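Local structure of putative ring-cleaving dioxygenase MhqO (Bacillus subtilis subsp. subtilis, 3OAJ) at residues A70-V80 / P205-V216; E110-E118 / H126-E134. The protein is a putative iron-dependent ring-cleaving dioxygenase of the extradiol family that may contribute to the degradation of aromatic compounds. All blocks are in the same frame, centred on the assembly; numbering follows the deposited sequence.

Interaction 1 pairs two loops, 70-80 and 205-216, that come from the two glyoxalase-like (VOC) repeats and lead into strands 79-87 and 215-223 of two different sheets. Interaction 2 is the hairpin pairing of strands 114-120 and 126-131, with R111 at the end of strand 107-111 also reaching across; its strand 126-131 lies beside strand 79-87 in the same sheet. Along the chain it is nested inside the loop that interaction 1 closes. The centres are about 22 Å apart, yet the two meet by packing where I75 CD1 lies 3.5 Å from H126 NE2. Only interaction 1 comes near the metal: the V216 side chain is about 9 Å from the bound zinc ion, whereas interaction 2 lies away from that site.

Interaction 1: A70-V80 / P205-V216; sequences ARQGVIGDGQV and PIGRGQMGAGTV
R71 and G73 pair with A213 through the backbone: A213 N donates to R71 O, and G73 N returns a bond to A213 O (2.9 Å). Next, V74 and Q210 form an antiparallel hydrogen-bonded pair, and at the far end D77 N reaches G207 O while G209 N meets D77 O almost straight (171°). Glycines let the backbones come this near: the CA atoms of G76 and G209 are 3.5 Å apart, those of G73 and G212 only 3.8 Å, and a side-chain carbon on any of the four would collide with the other segment.

Side-chain polar bonds reinforce these bridges. The D77 carboxylate turns to the start of the other loop, where I206 N donates to the syn lone pair of OD1 (3.2 Å) and G207 N makes a weak bond to OD2. Q79, extended beyond CG (chi2 172°), lays its amide across T215; its NE2 donates to V74 O at 3.1 Å, so that this carbonyl is gripped by two donors, the other being Q210 N. T215 OG1 donates to G212 O within its own segment.

Van der Waals packing is modest. V74 CG2 lies alongside the Q210 side chain, 3.5 Å from Q210 NE2, and T215 CG2 packs on the V74 backbone. Further along, where the strands leave the loops, the V80 and V216 side chains cross, V80 CB meeting V216 CG1 at 3.7 Å.

Two waters bridge the backbones of V80 and V216. One links Q79 OE1, V80 O and V216 N; the other joins V80 N to V216 O. G78 and Q79 both face L160 in a G1 beta bulge, and G214 bonds to I15, so each loop is tied to a neighbouring strand. This is an interface between the two VOC repeats, two residues along strand 215-223 from the metal ligand H218.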
loop_
_atom_site.group_PDB
_atom_site.type_symbol
_atom_site.label_atom_id
_atom_site.label_comp_id
_atom_site.label_asym_id
_atom_site.label_seq_id
_atom_site.Cartn_x
_atom_site.Cartn_y
_atom_site.Cartn_z
ATOM N N ALA A 70 7.247 -18.108 -5.324
ATOM C CA ALA A 70 6.809 -17.938 -3.932
ATOM C C ALA A 70 7.816 -18.399 -2.871
ATOM O O ALA A 70 7.672 -19.478 -2.285
ATOM C CB ALA A 70 5.435 -18.599 -3.713
ATOM N N ARG A 71 8.837 -17.577 -2.636
ATOM C CA ARG A 71 9.749 -17.773 -1.511
ATOM C C ARG A 71 9.013 -17.238 -0.285
ATOM O O ARG A 71 9.294 -16.138 0.197
ATOM C CB ARG A 71 11.063 -17.019 -1.740
ATOM C CG ARG A 71 11.157 -16.361 -3.106
ATOM C CD ARG A 71 12.402 -16.791 -3.867
ATOM N NE ARG A 71 12.335 -16.374 -5.270
ATOM C CZ ARG A 71 11.631 -16.996 -6.214
ATOM N NH1 ARG A 71 10.918 -18.079 -5.925
ATOM N NH2 ARG A 71 11.638 -16.531 -7.457
ATOM N N GLN A 72 8.069 -18.044 0.201
ATOM C CA GLN A 72 6.996 -17.595 1.092
ATOM C C GLN A 72 7.440 -17.119 2.476
ATOM O O GLN A 72 8.191 -17.804 3.178
ATOM C CB GLN A 72 5.939 -18.698 1.228
ATOM C CG GLN A 72 4.568 -18.225 1.710
ATOM C CD GLN A 72 3.747 -17.542 0.624
ATOM O OE1 GLN A 72 4.127 -17.526 -0.553
ATOM N NE2 GLN A 72 2.609 -16.969 1.016
ATOM N N GLY A 73 6.968 -15.929 2.851
ATOM C CA GLY A 73 7.137 -15.429 4.210
ATOM C C GLY A 73 5.955 -15.823 5.076
ATOM O O GLY A 73 5.056 -16.540 4.631
ATOM N N VAL A 74 5.954 -15.334 6.314
ATOM C CA VAL A 74 4.875 -15.587 7.260
ATOM C C VAL A 74 4.428 -14.255 7.838
ATOM O O VAL A 74 5.259 -13.489 8.325
ATOM C CB VAL A 74 5.321 -16.510 8.428
ATOM C CG1 VAL A 74 4.167 -16.712 9.413
ATOM C CG2 VAL A 74 5.806 -17.858 7.907
ATOM N N ILE A 75 3.124 -13.990 7.779
ATOM C CA ILE A 75 2.548 -12.771 8.345
ATOM C C ILE A 75 2.607 -12.824 9.871
ATOM O O ILE A 75 2.171 -13.796 10.488
ATOM C CB ILE A 75 1.094 -12.547 7.854
ATOM C CG1 ILE A 75 1.085 -12.382 6.324
ATOM C CG2 ILE A 75 0.443 -11.339 8.568
ATOM C CD1 ILE A 75 -0.291 -12.423 5.677
ATOM N N GLY A 76 3.169 -11.780 10.476
ATOM C CA GLY A 76 3.328 -11.725 11.928
ATOM C C GLY A 76 3.816 -10.372 12.398
ATOM O O GLY A 76 3.915 -9.425 11.613
ATOM N N ASP A 77 4.123 -10.276 13.687
ATOM C CA ASP A 77 4.625 -9.032 14.275
ATOM C C ASP A 77 5.829 -8.487 13.526
ATOM O O ASP A 77 6.660 -9.254 13.016
ATOM C CB ASP A 77 4.990 -9.235 15.745
ATOM C CG ASP A 77 3.814 -9.663 16.575
ATOM O OD1 ASP A 77 2.671 -9.280 16.236
ATOM O OD2 ASP A 77 4.038 -10.385 17.568
ATOM N N GLY A 78 5.924 -7.161 13.504
ATOM C CA GLY A 78 6.897 -6.445 12.690
ATOM C C GLY A 78 6.434 -6.165 11.257
ATOM O O GLY A 78 7.252 -5.826 10.406
ATOM N N GLN A 79 5.127 -6.286 10.985
ATOM C CA GLN A 79 4.578 -6.072 9.643
ATOM C C GLN A 79 3.230 -5.389 9.703
ATOM O O GLN A 79 2.528 -5.496 10.712
ATOM C CB GLN A 79 4.320 -7.407 8.931
ATOM C CG GLN A 79 5.542 -8.269 8.698
ATOM C CD GLN A 79 5.184 -9.659 8.161
ATOM O OE1 GLN A 79 4.045 -9.917 7.780
ATOM N NE2 GLN A 79 6.159 -10.557 8.155
ATOM N N VAL A 80 2.853 -4.714 8.620
ATOM C CA VAL A 80 1.440 -4.474 8.348
ATOM C C VAL A 80 0.739 -5.826 8.192
ATOM O O VAL A 80 1.142 -6.652 7.358
ATOM C CB VAL A 80 1.251 -3.664 7.049
ATOM C CG1 VAL A 80 -0.226 -3.446 6.728
ATOM C CG2 VAL A 80 1.982 -2.349 7.136
ATOM N N PRO A 205 0.876 -8.821 20.804
ATOM C CA PRO A 205 1.795 -9.502 19.880
ATOM C C PRO A 205 1.372 -10.946 19.586
ATOM O O PRO A 205 1.010 -11.681 20.507
ATOM C CB PRO A 205 3.126 -9.482 20.638
ATOM C CG PRO A 205 3.046 -8.270 21.508
ATOM C CD PRO A 205 1.597 -8.148 21.904
ATOM N N ILE A 206 1.416 -11.328 18.308
ATOM C CA ILE A 206 1.057 -12.687 17.865
ATOM C C ILE A 206 2.249 -13.519 17.383
ATOM O O ILE A 206 2.070 -14.532 16.703
ATOM C CB ILE A 206 -0.016 -12.680 16.738
ATOM C CG1 ILE A 206 0.463 -11.882 15.509
ATOM C CG2 ILE A 206 -1.357 -12.188 17.281
ATOM C CD1 ILE A 206 -0.115 -12.364 14.193
ATOM N N GLY A 207 3.457 -13.091 17.735
ATOM C CA GLY A 207 4.666 -13.771 17.284
ATOM C C GLY A 207 5.213 -13.148 16.015
ATOM O O GLY A 207 4.455 -12.699 15.148
ATOM N N ARG A 208 6.539 -13.136 15.904
ATOM C CA ARG A 208 7.234 -12.458 14.813
ATOM C C ARG A 208 6.920 -13.048 13.440
ATOM O O ARG A 208 6.767 -14.261 13.285
ATOM C CB ARG A 208 8.747 -12.460 15.062
ATOM C CG ARG A 208 9.160 -11.667 16.299
ATOM C CD ARG A 208 10.312 -12.333 17.028
ATOM N NE ARG A 208 10.263 -12.071 18.468
ATOM C CZ ARG A 208 11.180 -11.388 19.152
ATOM N NH1 ARG A 208 12.251 -10.891 18.541
ATOM N NH2 ARG A 208 11.031 -11.212 20.461
ATOM N N GLY A 209 6.815 -12.169 12.450
ATOM C CA GLY A 209 6.634 -12.597 11.074
ATOM C C GLY A 209 7.951 -13.014 10.448
ATOM O O GLY A 209 9.016 -12.862 11.053
ATOM N N GLN A 210 7.871 -13.549 9.233
ATOM C CA GLN A 210 9.055 -13.865 8.451
ATOM C C GLN A 210 8.959 -13.145 7.119
ATOM O O GLN A 210 7.929 -13.215 6.442
ATOM C CB GLN A 210 9.173 -15.374 8.213
ATOM C CG GLN A 210 9.274 -16.212 9.476
ATOM C CD GLN A 210 9.314 -17.704 9.195
ATOM O OE1 GLN A 210 10.013 -18.163 8.288
ATOM N NE2 GLN A 210 8.568 -18.470 9.980
ATOM N N MET A 211 10.036 -12.458 6.749
ATOM C CA MET A 211 10.127 -11.770 5.459
ATOM C C MET A 211 9.964 -12.760 4.309
ATOM O O MET A 211 10.316 -13.939 4.432
ATOM C CB MET A 211 11.461 -11.022 5.335
ATOM C CG MET A 211 11.810 -10.174 6.552
ATOM S SD MET A 211 13.045 -8.896 6.227
ATOM C CE MET A 211 13.051 -7.999 7.787
ATOM N N GLY A 212 9.421 -12.277 3.195
ATOM C CA GLY A 212 9.195 -13.113 2.016
ATOM C C GLY A 212 7.883 -12.833 1.312
ATOM O O GLY A 212 7.142 -11.920 1.688
ATOM N N ALA A 213 7.586 -13.622 0.284
ATOM C CA ALA A 213 6.370 -13.433 -0.507
ATOM C C ALA A 213 5.113 -13.635 0.326
ATOM O O ALA A 213 5.092 -14.442 1.252
ATOM C CB ALA A 213 6.373 -14.357 -1.722
ATOM N N GLY A 214 4.064 -12.888 0.006
ATOM C CA GLY A 214 2.843 -12.967 0.780
ATOM C C GLY A 214 2.910 -12.195 2.084
ATOM O O GLY A 214 2.147 -12.456 2.996
ATOM N N THR A 215 3.837 -11.250 2.174
ATOM C CA THR A 215 3.895 -10.344 3.319
ATOM C C THR A 215 4.063 -8.914 2.836
ATOM O O THR A 215 4.581 -8.674 1.740
ATOM C CB THR A 215 5.022 -10.690 4.335
ATOM O OG1 THR A 215 6.314 -10.425 3.770
ATOM C CG2 THR A 215 4.924 -12.147 4.811
ATOM N N VAL A 216 3.603 -7.968 3.651
ATOM C CA VAL A 216 3.826 -6.554 3.374
ATOM C C VAL A 216 5.248 -6.207 3.792
ATOM O O VAL A 216 5.651 -6.490 4.921
ATOM C CB VAL A 216 2.816 -5.661 4.116
ATOM C CG1 VAL A 216 3.151 -4.188 3.900
ATOM C CG2 VAL A 216 1.395 -5.996 3.648
HETATM O O HOH W 1 2.140 -8.835 6.030
HETATM O O HOH W 2 5.181 -4.440 6.798
#

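Interaction 2: E110-E118 / H126-E134; sequences ERFGEQYVE and HLEIVEREE
R111 and E128 both place CG between backbone N and carbonyl carbon (chi1 near +65° in both), and their extended chains meet from opposite directions. The guanidinium grips the carboxylate end-on: R111 NH2 donates to the syn lone pair of E128 OE2 at 2.9 Å, and R111 NH1 to E128 OE1 at 3.1 Å. A second two-pronged salt bridge is side-on, with R132 NE reaching E114 OE2 (2.8 Å) and R132 NH2 reaching E114 OE1, nearly straight at 175°.

Between the two salt bridges lies the Y116 ring, sandwiched by R111 NH1, 3.5 Å above the plane over its centre, and on the opposite face by V130 CG2, a CH-pi contact 4.1 Å from the centroid. In the backbone, V117 and I129 exchange two hydrogen bonds as an antiparallel hydrogen-bonded pair, while their side chains pack on helix 92-101.

Beyond the two segments, D200 forms a salt bridge with R111, S84 bonds to E128, and R188 makes a salt bridge to E114 and a hydrogen bond to Y116. E118 OE2 lies 2.6 Å from E128 OE1, with the carboxylate planes 80° apart. At so short an approach, one of the two acids is probably protonated, even with R111 beside them.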
loop_
_atom_site.group_PDB
_atom_site.type_symbol
_atom_site.label_atom_id
_atom_site.label_comp_id
_atom_site.label_asym_id
_atom_site.label_seq_id
_atom_site.Cartn_x
_atom_site.Cartn_y
_atom_site.Cartn_z
ATOM N N GLU A 110 -16.902 -7.052 12.298
ATOM C CA GLU A 110 -17.245 -5.694 12.702
ATOM C C GLU A 110 -16.233 -5.207 13.710
ATOM O O GLU A 110 -15.856 -5.954 14.603
ATOM C CB GLU A 110 -18.651 -5.651 13.329
ATOM C CG GLU A 110 -19.079 -4.245 13.777
ATOM C CD GLU A 110 -20.578 -4.081 13.966
ATOM O OE1 GLU A 110 -21.324 -5.067 13.794
ATOM O OE2 GLU A 110 -21.009 -2.944 14.274
ATOM N N ARG A 111 -15.778 -3.968 13.546
ATOM C CA ARG A 111 -15.085 -3.275 14.643
ATOM C C ARG A 111 -15.310 -1.779 14.541
ATOM O O ARG A 111 -15.486 -1.247 13.452
ATOM C CB ARG A 111 -13.589 -3.618 14.693
ATOM C CG ARG A 111 -12.781 -3.137 13.510
ATOM C CD ARG A 111 -11.321 -3.587 13.611
ATOM N NE ARG A 111 -10.502 -2.963 12.578
ATOM C CZ ARG A 111 -10.393 -3.382 11.318
ATOM N NH1 ARG A 111 -11.024 -4.471 10.870
ATOM N NH2 ARG A 111 -9.614 -2.693 10.501
ATOM N N PHE A 112 -15.293 -1.106 15.689
ATOM C CA PHE A 112 -15.540 0.335 15.756
ATOM C C PHE A 112 -16.799 0.770 14.993
ATOM O O PHE A 112 -16.825 1.834 14.377
ATOM C CB PHE A 112 -14.306 1.133 15.294
ATOM C CG PHE A 112 -13.090 0.963 16.178
ATOM C CD1 PHE A 112 -12.931 1.725 17.344
ATOM C CD2 PHE A 112 -12.095 0.058 15.835
ATOM C CE1 PHE A 112 -11.797 1.578 18.150
ATOM C CE2 PHE A 112 -10.964 -0.105 16.627
ATOM C CZ PHE A 112 -10.818 0.658 17.801
ATOM N N GLY A 113 -17.839 -0.065 15.050
ATOM C CA GLY A 113 -19.133 0.247 14.443
ATOM C C GLY A 113 -19.150 0.114 12.931
ATOM O O GLY A 113 -20.140 0.469 12.285
ATOM N N GLU A 114 -18.055 -0.387 12.361
ATOM C CA GLU A 114 -17.975 -0.566 10.912
ATOM C C GLU A 114 -17.925 -2.026 10.525
ATOM O O GLU A 114 -17.322 -2.855 11.212
ATOM C CB GLU A 114 -16.749 0.145 10.326
ATOM C CG GLU A 114 -16.739 1.659 10.509
ATOM C CD GLU A 114 -15.519 2.313 9.892
ATOM O OE1 GLU A 114 -14.388 1.890 10.201
ATOM O OE2 GLU A 114 -15.685 3.265 9.109
ATOM N N GLN A 115 -18.536 -2.329 9.385
ATOM C CA GLN A 115 -18.505 -3.680 8.851
ATOM C C GLN A 115 -17.424 -3.833 7.780
ATOM O O GLN A 115 -17.258 -2.971 6.908
ATOM C CB GLN A 115 -19.880 -4.081 8.304
ATOM C CG GLN A 115 -20.931 -4.347 9.409
ATOM C CD GLN A 115 -22.322 -4.699 8.861
ATOM O OE1 GLN A 115 -22.533 -4.768 7.641
ATOM N NE2 GLN A 115 -23.279 -4.907 9.765
ATOM N N TYR A 116 -16.666 -4.925 7.886
ATOM C CA TYR A 116 -15.551 -5.208 6.974
ATOM C C TYR A 116 -15.744 -6.529 6.269
ATOM O O TYR A 116 -16.224 -7.489 6.870
ATOM C CB TYR A 116 -14.222 -5.269 7.726
ATOM C CG TYR A 116 -13.790 -3.950 8.311
ATOM C CD1 TYR A 116 -14.306 -3.507 9.533
ATOM C CD2 TYR A 116 -12.874 -3.136 7.642
ATOM C CE1 TYR A 116 -13.913 -2.299 10.076
ATOM C CE2 TYR A 116 -12.480 -1.903 8.174
ATOM C CZ TYR A 116 -13.012 -1.499 9.389
ATOM O OH TYR A 116 -12.630 -0.284 9.923
ATOM N N VAL A 117 -15.367 -6.570 4.997
ATOM C CA VAL A 117 -15.232 -7.819 4.262
ATOM C C VAL A 117 -13.743 -8.168 4.267
ATOM O O VAL A 117 -12.916 -7.374 3.787
ATOM C CB VAL A 117 -15.747 -7.675 2.808
ATOM C CG1 VAL A 117 -15.501 -8.951 1.989
ATOM C CG2 VAL A 117 -17.232 -7.344 2.812
ATOM N N GLU A 118 -13.407 -9.335 4.816
ATOM C CA GLU A 118 -12.025 -9.813 4.906
ATOM C C GLU A 118 -11.793 -10.875 3.858
ATOM O O GLU A 118 -12.589 -11.785 3.718
ATOM C CB GLU A 118 -11.742 -10.405 6.294
ATOM C CG GLU A 118 -12.081 -9.478 7.461
ATOM C CD GLU A 118 -11.094 -8.345 7.606
ATOM O OE1 GLU A 118 -9.866 -8.560 7.430
ATOM O OE2 GLU A 118 -11.555 -7.225 7.888
ATOM N N HIS A 126 -3.350 -10.270 3.462
ATOM C CA HIS A 126 -4.671 -10.035 4.049
ATOM C C HIS A 126 -5.216 -8.675 3.645
ATOM O O HIS A 126 -4.553 -7.639 3.871
ATOM C CB HIS A 126 -4.652 -10.068 5.584
ATOM C CG HIS A 126 -4.148 -11.345 6.196
ATOM N ND1 HIS A 126 -4.465 -12.597 5.705
ATOM C CD2 HIS A 126 -3.408 -11.555 7.311
ATOM C CE1 HIS A 126 -3.917 -13.521 6.475
ATOM N NE2 HIS A 126 -3.274 -12.914 7.461
ATOM N N LEU A 127 -6.421 -8.666 3.076
ATOM C CA LEU A 127 -7.069 -7.442 2.615
ATOM C C LEU A 127 -8.429 -7.302 3.281
ATOM O O LEU A 127 -9.020 -8.299 3.740
ATOM C CB LEU A 127 -7.263 -7.498 1.094
ATOM C CG LEU A 127 -6.074 -7.214 0.167
ATOM C CD1 LEU A 127 -4.926 -8.197 0.339
ATOM C CD2 LEU A 127 -6.561 -7.169 -1.291
ATOM N N GLU A 128 -8.964 -6.086 3.278
ATOM C CA GLU A 128 -10.333 -5.889 3.725
ATOM C C GLU A 128 -10.934 -4.723 2.974
ATOM O O GLU A 128 -10.201 -3.845 2.495
ATOM C CB GLU A 128 -10.430 -5.689 5.249
ATOM C CG GLU A 128 -9.728 -4.446 5.739
ATOM C CD GLU A 128 -9.709 -4.251 7.246
ATOM O OE1 GLU A 128 -10.024 -5.182 8.038
ATOM O OE2 GLU A 128 -9.327 -3.125 7.633
ATOM N N ILE A 129 -12.258 -4.729 2.873
ATOM C CA ILE A 129 -13.011 -3.627 2.276
ATOM C C ILE A 129 -13.994 -3.072 3.295
ATOM O O ILE A 129 -14.645 -3.840 4.001
ATOM C CB ILE A 129 -13.729 -4.090 0.958
ATOM C CG1 ILE A 129 -12.714 -4.188 -0.176
ATOM C CG2 ILE A 129 -14.846 -3.138 0.548
ATOM C CD1 ILE A 129 -13.232 -4.948 -1.404
ATOM N N VAL A 130 -14.066 -1.744 3.373
ATOM C CA VAL A 130 -14.979 -1.025 4.253
ATOM C C VAL A 130 -15.614 0.108 3.469
ATOM O O VAL A 130 -14.980 0.640 2.562
ATOM C CB VAL A 130 -14.233 -0.483 5.503
ATOM C CG1 VAL A 130 -13.130 0.535 5.135
ATOM C CG2 VAL A 130 -15.204 0.077 6.535
ATOM N N GLU A 131 -16.853 0.455 3.823
ATOM C CA GLU A 131 -17.593 1.536 3.166
ATOM C C GLU A 131 -17.421 2.825 3.938
ATOM O O GLU A 131 -17.665 2.843 5.143
ATOM C CB GLU A 131 -19.091 1.242 3.163
ATOM C CG GLU A 131 -19.553 0.095 2.316
ATOM C CD GLU A 131 -21.061 0.033 2.281
ATOM O OE1 GLU A 131 -21.696 0.891 2.929
ATOM O OE2 GLU A 131 -21.609 -0.847 1.591
ATOM N N ARG A 132 -17.045 3.909 3.249
ATOM C CA ARG A 132 -17.012 5.243 3.886
ATOM C C ARG A 132 -17.280 6.324 2.852
ATOM O O ARG A 132 -16.819 6.225 1.714
ATOM C CB ARG A 132 -15.677 5.545 4.586
ATOM C CG ARG A 132 -15.244 4.553 5.663
ATOM C CD ARG A 132 -13.973 5.007 6.349
ATOM N NE ARG A 132 -13.587 4.019 7.344
ATOM C CZ ARG A 132 -12.396 3.420 7.415
ATOM N NH1 ARG A 132 -11.436 3.762 6.562
ATOM N NH2 ARG A 132 -12.163 2.510 8.358
ATOM N N GLU A 133 -18.032 7.354 3.244
ATOM C CA GLU A 133 -18.325 8.484 2.359
ATOM C C GLU A 133 -17.067 9.300 2.063
ATOM O O GLU A 133 -16.867 9.755 0.926
ATOM C CB GLU A 133 -19.430 9.387 2.953
ATOM C CG GLU A 133 -19.915 10.519 2.017
ATOM C CD GLU A 133 -20.728 10.018 0.825
ATOM O OE1 GLU A 133 -21.403 8.970 0.942
ATOM O OE2 GLU A 133 -20.714 10.691 -0.232
ATOM N N GLU A 134 -16.218 9.462 3.080
ATOM C CA GLU A 134 -14.979 10.245 2.929
ATOM C C GLU A 134 -14.071 9.648 1.846
ATOM O O GLU A 134 -13.981 8.415 1.709
ATOM C CB GLU A 134 -14.235 10.342 4.273
ATOM C CG GLU A 134 -13.049 11.308 4.257
ATOM C CD GLU A 134 -12.349 11.473 5.608
ATOM O OE1 GLU A 134 -12.181 10.479 6.345
ATOM O OE2 GLU A 134 -11.947 12.618 5.919
HETATM O O HOH W 3 -18.146 2.917 7.667
HETATM O O HOH W 4 -18.618 -0.971 5.643
HETATM O O HOH W 5 -8.053 -9.949 5.769
#